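Local coordinates for protein endo-N-acetyl-beta-D-glucosaminidase (PDB 4AC1) that hydrolyses the chitobiose core of N-linked glycans as an endo-beta-N-acetylglucosaminidase and is held responsible for deglycosylating the fungus's own cellulases, at residues Ala32-Asn44 with Gly75-Ser89. Residues are numbered along the deposited sequence; the frame is centred on the assembly and turned at random.
Sequences ALTHLIVCSFHIN and GVKVMGMVGGAAPGS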
loop_
_atom_site.group_PDB
_atom_site.type_symbol
_atom_site.label_atom_id
_atom_site.label_comp_id
_atom_site.label_asym_id
_atom_site.label_seq_id
_atom_site.Cartn_x
_atom_site.Cartn_y
_atom_site.Cartn_z
ATOM N N ALA A 32 16.439 3.881 2.614
ATOM C CA ALA A 32 15.931 4.806 1.608
ATOM C C ALA A 32 14.428 4.620 1.479
ATOM O O ALA A 32 13.926 4.185 0.437
ATOM C CB ALA A 32 16.643 4.605 0.260
ATOM N N LEU A 33 13.713 4.912 2.563
ATOM C CA LEU A 33 12.266 4.791 2.556
ATOM C C LEU A 33 11.667 5.884 1.689
ATOM O O LEU A 33 12.004 7.047 1.876
ATOM C CB LEU A 33 11.721 4.939 3.972
ATOM C CG LEU A 33 10.217 4.718 4.126
ATOM C CD1 LEU A 33 9.886 3.247 3.950
ATOM C CD2 LEU A 33 9.748 5.197 5.476
ATOM N N THR A 34 10.823 5.533 0.722
ATOM C CA THR A 34 10.177 6.560 -0.095
ATOM C C THR A 34 8.734 6.839 0.326
ATOM O O THR A 34 8.268 7.956 0.166
ATOM C CB THR A 34 10.249 6.231 -1.587
ATOM O OG1 THR A 34 9.596 4.983 -1.822
ATOM C CG2 THR A 34 11.697 6.136 -2.049
ATOM N N HIS A 35 8.036 5.831 0.858
ATOM C CA HIS A 35 6.621 5.959 1.191
ATOM C C HIS A 35 6.292 5.221 2.469
ATOM O O HIS A 35 6.721 4.074 2.638
ATOM C CB HIS A 35 5.760 5.380 0.057
ATOM C CG HIS A 35 5.963 6.071 -1.246
ATOM N ND1 HIS A 35 7.022 5.781 -2.080
ATOM C CD2 HIS A 35 5.291 7.093 -1.822
ATOM C CE1 HIS A 35 6.980 6.585 -3.128
ATOM N NE2 HIS A 35 5.943 7.394 -2.989
ATOM N N LEU A 36 5.487 5.842 3.329
ATOM C CA LEU A 36 4.977 5.216 4.537
ATOM C C LEU A 36 3.457 5.243 4.397
ATOM O O LEU A 36 2.880 6.337 4.225
ATOM C CB LEU A 36 5.434 5.987 5.785
ATOM C CG LEU A 36 5.173 5.422 7.196
ATOM C CD1 LEU A 36 3.706 5.483 7.619
ATOM C CD2 LEU A 36 5.750 4.008 7.399
ATOM N N ILE A 37 2.815 4.072 4.452
ATOM C CA ILE A 37 1.368 3.969 4.267
ATOM C C ILE A 37 0.691 3.662 5.609
ATOM O O ILE A 37 0.796 2.546 6.136
ATOM C CB ILE A 37 0.980 2.926 3.173
ATOM C CG1 ILE A 37 1.697 3.247 1.850
ATOM C CG2 ILE A 37 -0.543 2.919 2.973
ATOM C CD1 ILE A 37 1.365 2.314 0.693
ATOM N N VAL A 38 0.032 4.682 6.163
ATOM C CA VAL A 38 -0.725 4.566 7.414
ATOM C C VAL A 38 -2.037 3.852 7.096
ATOM O O VAL A 38 -2.754 4.241 6.172
ATOM C CB VAL A 38 -0.994 5.953 8.035
ATOM C CG1 VAL A 38 -1.886 5.848 9.285
ATOM C CG2 VAL A 38 0.336 6.624 8.381
ATOM N N CYS A 39 -2.351 2.817 7.864
ATOM C CA CYS A 39 -3.478 1.948 7.543
ATOM C C CYS A 39 -3.971 1.213 8.797
ATOM O O CYS A 39 -3.291 1.248 9.817
ATOM C CB CYS A 39 -3.074 0.944 6.451
ATOM S SG CYS A 39 -1.702 -0.171 6.871
ATOM N N SER A 40 -5.134 0.558 8.755
ATOM C CA SER A 40 -6.083 0.588 7.645
ATOM C C SER A 40 -7.258 1.488 7.980
ATOM O O SER A 40 -7.917 1.325 9.012
ATOM C CB SER A 40 -6.606 -0.811 7.335
ATOM O OG SER A 40 -5.550 -1.672 6.940
ATOM N N PHE A 41 -7.533 2.444 7.102
ATOM C CA PHE A 41 -8.754 3.239 7.196
ATOM C C PHE A 41 -9.955 2.368 6.816
ATOM O O PHE A 41 -9.856 1.485 5.955
ATOM C CB PHE A 41 -8.670 4.493 6.317
ATOM C CG PHE A 41 -7.733 5.553 6.851
ATOM C CD1 PHE A 41 -8.196 6.531 7.726
ATOM C CD2 PHE A 41 -6.390 5.571 6.483
ATOM C CE1 PHE A 41 -7.341 7.523 8.217
ATOM C CE2 PHE A 41 -5.526 6.557 6.974
ATOM C CZ PHE A 41 -6.004 7.533 7.842
ATOM N N HIS A 42 -11.067 2.613 7.505
ATOM C CA HIS A 42 -12.316 1.870 7.342
ATOM C C HIS A 42 -13.477 2.838 7.181
ATOM O O HIS A 42 -13.663 3.743 8.009
ATOM C CB HIS A 42 -12.595 1.017 8.578
ATOM C CG HIS A 42 -11.488 0.079 8.929
ATOM N ND1 HIS A 42 -11.041 -0.890 8.059
ATOM C CD2 HIS A 42 -10.754 -0.060 10.059
ATOM C CE1 HIS A 42 -10.064 -1.572 8.629
ATOM N NE2 HIS A 42 -9.872 -1.091 9.842
ATOM N N ILE A 43 -14.233 2.659 6.103
ATOM C CA ILE A 43 -15.483 3.383 5.887
ATOM C C ILE A 43 -16.602 2.536 6.491
ATOM O O ILE A 43 -16.769 1.361 6.144
ATOM C CB ILE A 43 -15.755 3.636 4.376
ATOM C CG1 ILE A 43 -14.537 4.263 3.677
ATOM C CG2 ILE A 43 -17.046 4.452 4.169
ATOM C CD1 ILE A 43 -14.196 5.656 4.106
ATOM N N ASN A 44 -17.356 3.127 7.412
ATOM C CA ASN A 44 -18.383 2.402 8.157
ATOM C C ASN A 44 -19.775 2.912 7.845
ATOM O O ASN A 44 -20.058 4.087 8.073
ATOM C CB ASN A 44 -18.116 2.550 9.654
ATOM C CG ASN A 44 -16.737 2.052 10.048
ATOM O OD1 ASN A 44 -15.897 2.818 10.524
ATOM N ND2 ASN A 44 -16.483 0.768 9.815
ATOM N N GLY A 75 11.694 13.622 3.711
ATOM C CA GLY A 75 11.488 13.313 2.299
ATOM C C GLY A 75 10.592 12.122 1.993
ATOM O O GLY A 75 10.409 11.780 0.820
ATOM N N VAL A 76 10.044 11.497 3.033
ATOM C CA VAL A 76 9.121 10.376 2.873
ATOM C C VAL A 76 7.755 10.912 2.487
ATOM O O VAL A 76 7.315 11.928 3.022
ATOM C CB VAL A 76 9.017 9.554 4.183
ATOM C CG1 VAL A 76 8.038 8.383 4.028
ATOM C CG2 VAL A 76 10.385 9.042 4.592
ATOM N N LYS A 77 7.082 10.246 1.555
ATOM C CA LYS A 77 5.694 10.585 1.252
ATOM C C LYS A 77 4.796 9.774 2.173
ATOM O O LYS A 77 4.904 8.530 2.236
ATOM C CB LYS A 77 5.374 10.282 -0.217
ATOM C CG LYS A 77 6.252 10.987 -1.243
ATOM C CD LYS A 77 6.231 12.495 -1.110
ATOM C CE LYS A 77 7.179 13.129 -2.112
ATOM N NZ LYS A 77 6.654 14.434 -2.595
ATOM N N VAL A 78 3.925 10.459 2.904
ATOM C CA VAL A 78 3.036 9.780 3.833
ATOM C C VAL A 78 1.662 9.647 3.188
ATOM O O VAL A 78 1.028 10.642 2.842
ATOM C CB VAL A 78 2.979 10.493 5.214
ATOM C CG1 VAL A 78 1.928 9.846 6.117
ATOM C CG2 VAL A 78 4.344 10.432 5.885
ATOM N N MET A 79 1.216 8.402 3.047
ATOM C CA MET A 79 -0.056 8.063 2.426
ATOM C C MET A 79 -0.950 7.361 3.433
ATOM O O MET A 79 -0.490 6.943 4.507
ATOM C CB MET A 79 0.168 7.071 1.284
ATOM C CG MET A 79 1.022 7.596 0.158
ATOM S SD MET A 79 1.477 6.354 -1.061
ATOM C CE MET A 79 -0.141 5.897 -1.732
ATOM N N GLY A 80 -2.221 7.216 3.080
ATOM C CA GLY A 80 -3.115 6.314 3.789
ATOM C C GLY A 80 -3.438 5.122 2.906
ATOM O O GLY A 80 -3.191 5.162 1.685
ATOM N N MET A 81 -3.981 4.068 3.519
ATOM C CA MET A 81 -4.647 2.999 2.783
ATOM C C MET A 81 -6.006 2.814 3.411
ATOM O O MET A 81 -6.143 2.850 4.642
ATOM C CB MET A 81 -3.853 1.700 2.816
ATOM C CG MET A 81 -4.572 0.511 2.204
ATOM S SD MET A 81 -5.483 -0.499 3.416
ATOM C CE MET A 81 -4.152 -1.575 3.972
ATOM N N VAL A 82 -7.004 2.659 2.553
ATOM C CA VAL A 82 -8.361 2.316 2.962
ATOM C C VAL A 82 -8.694 0.914 2.439
ATOM O O VAL A 82 -8.310 0.543 1.314
ATOM C CB VAL A 82 -9.391 3.389 2.474
ATOM C CG1 VAL A 82 -9.351 3.555 0.965
ATOM C CG2 VAL A 82 -10.815 3.086 2.956
ATOM N N GLY A 83 -9.392 0.141 3.270
ATOM C CA GLY A 83 -9.787 -1.220 2.920
ATOM C C GLY A 83 -9.028 -2.267 3.697
ATOM O O GLY A 83 -9.068 -2.278 4.935
ATOM N N GLY A 84 -8.313 -3.127 2.977
ATOM C CA GLY A 84 -7.631 -4.265 3.576
ATOM C C GLY A 84 -8.613 -5.348 3.985
ATOM O O GLY A 84 -9.689 -5.491 3.397
ATOM N N ALA A 85 -8.242 -6.092 5.021
ATOM C CA ALA A 85 -8.971 -7.296 5.437
ATOM C C ALA A 85 -10.417 -7.058 5.895
ATOM O O ALA A 85 -11.292 -7.873 5.616
ATOM C CB ALA A 85 -8.189 -8.031 6.527
ATOM N N ALA A 86 -10.663 -5.954 6.596
ATOM C CA ALA A 86 -11.986 -5.714 7.166
ATOM C C ALA A 86 -12.966 -5.282 6.068
ATOM O O ALA A 86 -12.742 -4.266 5.411
ATOM C CB ALA A 86 -11.906 -4.685 8.267
ATOM N N PRO A 87 -14.048 -6.060 5.852
ATOM C CA PRO A 87 -15.016 -5.688 4.819
ATOM C C PRO A 87 -15.802 -4.453 5.224
ATOM O O PRO A 87 -15.924 -4.163 6.418
ATOM C CB PRO A 87 -15.980 -6.886 4.774
ATOM C CG PRO A 87 -15.304 -7.983 5.484
ATOM C CD PRO A 87 -14.418 -7.329 6.505
ATOM N N GLY A 88 -16.333 -3.732 4.247
ATOM C CA GLY A 88 -17.229 -2.622 4.535
ATOM C C GLY A 88 -16.965 -1.324 3.798
ATOM O O GLY A 88 -17.876 -0.505 3.656
ATOM N N SER A 89 -15.736 -1.129 3.312
ATOM C CA SER A 89 -15.366 0.139 2.687
ATOM C C SER A 89 -15.767 0.238 1.213
ATOM O O SER A 89 -15.906 1.340 0.690
ATOM C CB SER A 89 -13.860 0.403 2.821
ATOM O OG SER A 89 -13.482 0.561 4.175
HETATM O O HOH W 1 9.719 9.897 -1.363
HETATM O O HOH W 2 -11.797 -1.473 5.606
HETATM O O HOH W 3 -15.271 -1.029 7.206
#
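Seven backbone hydrogen bonds join the two segments in parallel, the first from K77 N to T34 O, just ahead of strand 35-42. L36 and V38 each give their N-H to strand 77-83 and take one back through O. After V38 the register slips by one residue, a beta bulge that includes the cis peptide before S40. Pairing then resumes with F41 N to M81 O, 2.9 Å. Beyond the strands, the S89 hydroxyl accepts the N-H of I43 at OG, 2.9 Å and nearly straight (173°).

Side chains pack on both faces. On one, H35, I37 and M79 gather with CB and CG of K77. H35 CD2 lies 3.6 Å from K77 CB, and the M79 sulfur approaches the imidazole obliquely. At the margin of this cluster, toward the bulge, I37 CG2, anti to the backbone N, meets M81 CB at 3.5 Å, the two crossing at about a right angle. On the other face, G80 has no side chain, and the F41 ring passes beside it, CE2 4.0 Å from G80 CA, its edge against M81 O.

The M81 chain is bent at chi2 (-94°) and chi3, and its CE reaches C39 CB and S40 OG. Q10 holds that hydroxyl by a hydrogen bond. M81 also touches D125. One water lies within hydrogen-bonding distance of H42 ND1, S89 OG, G83 O and A86 O but cannot donate to all its acceptors at once.

These are neighbouring strands of the GH18 (beta/alpha)8 barrel, joined by a beta-alpha-beta crossover through helix 62-73, which packs on F41 and V78. The chemistry implies a largely apolar, backbone-bonded pair of strands that turns polar and water-bridged at the C-terminal end, where active sites of such barrels lie.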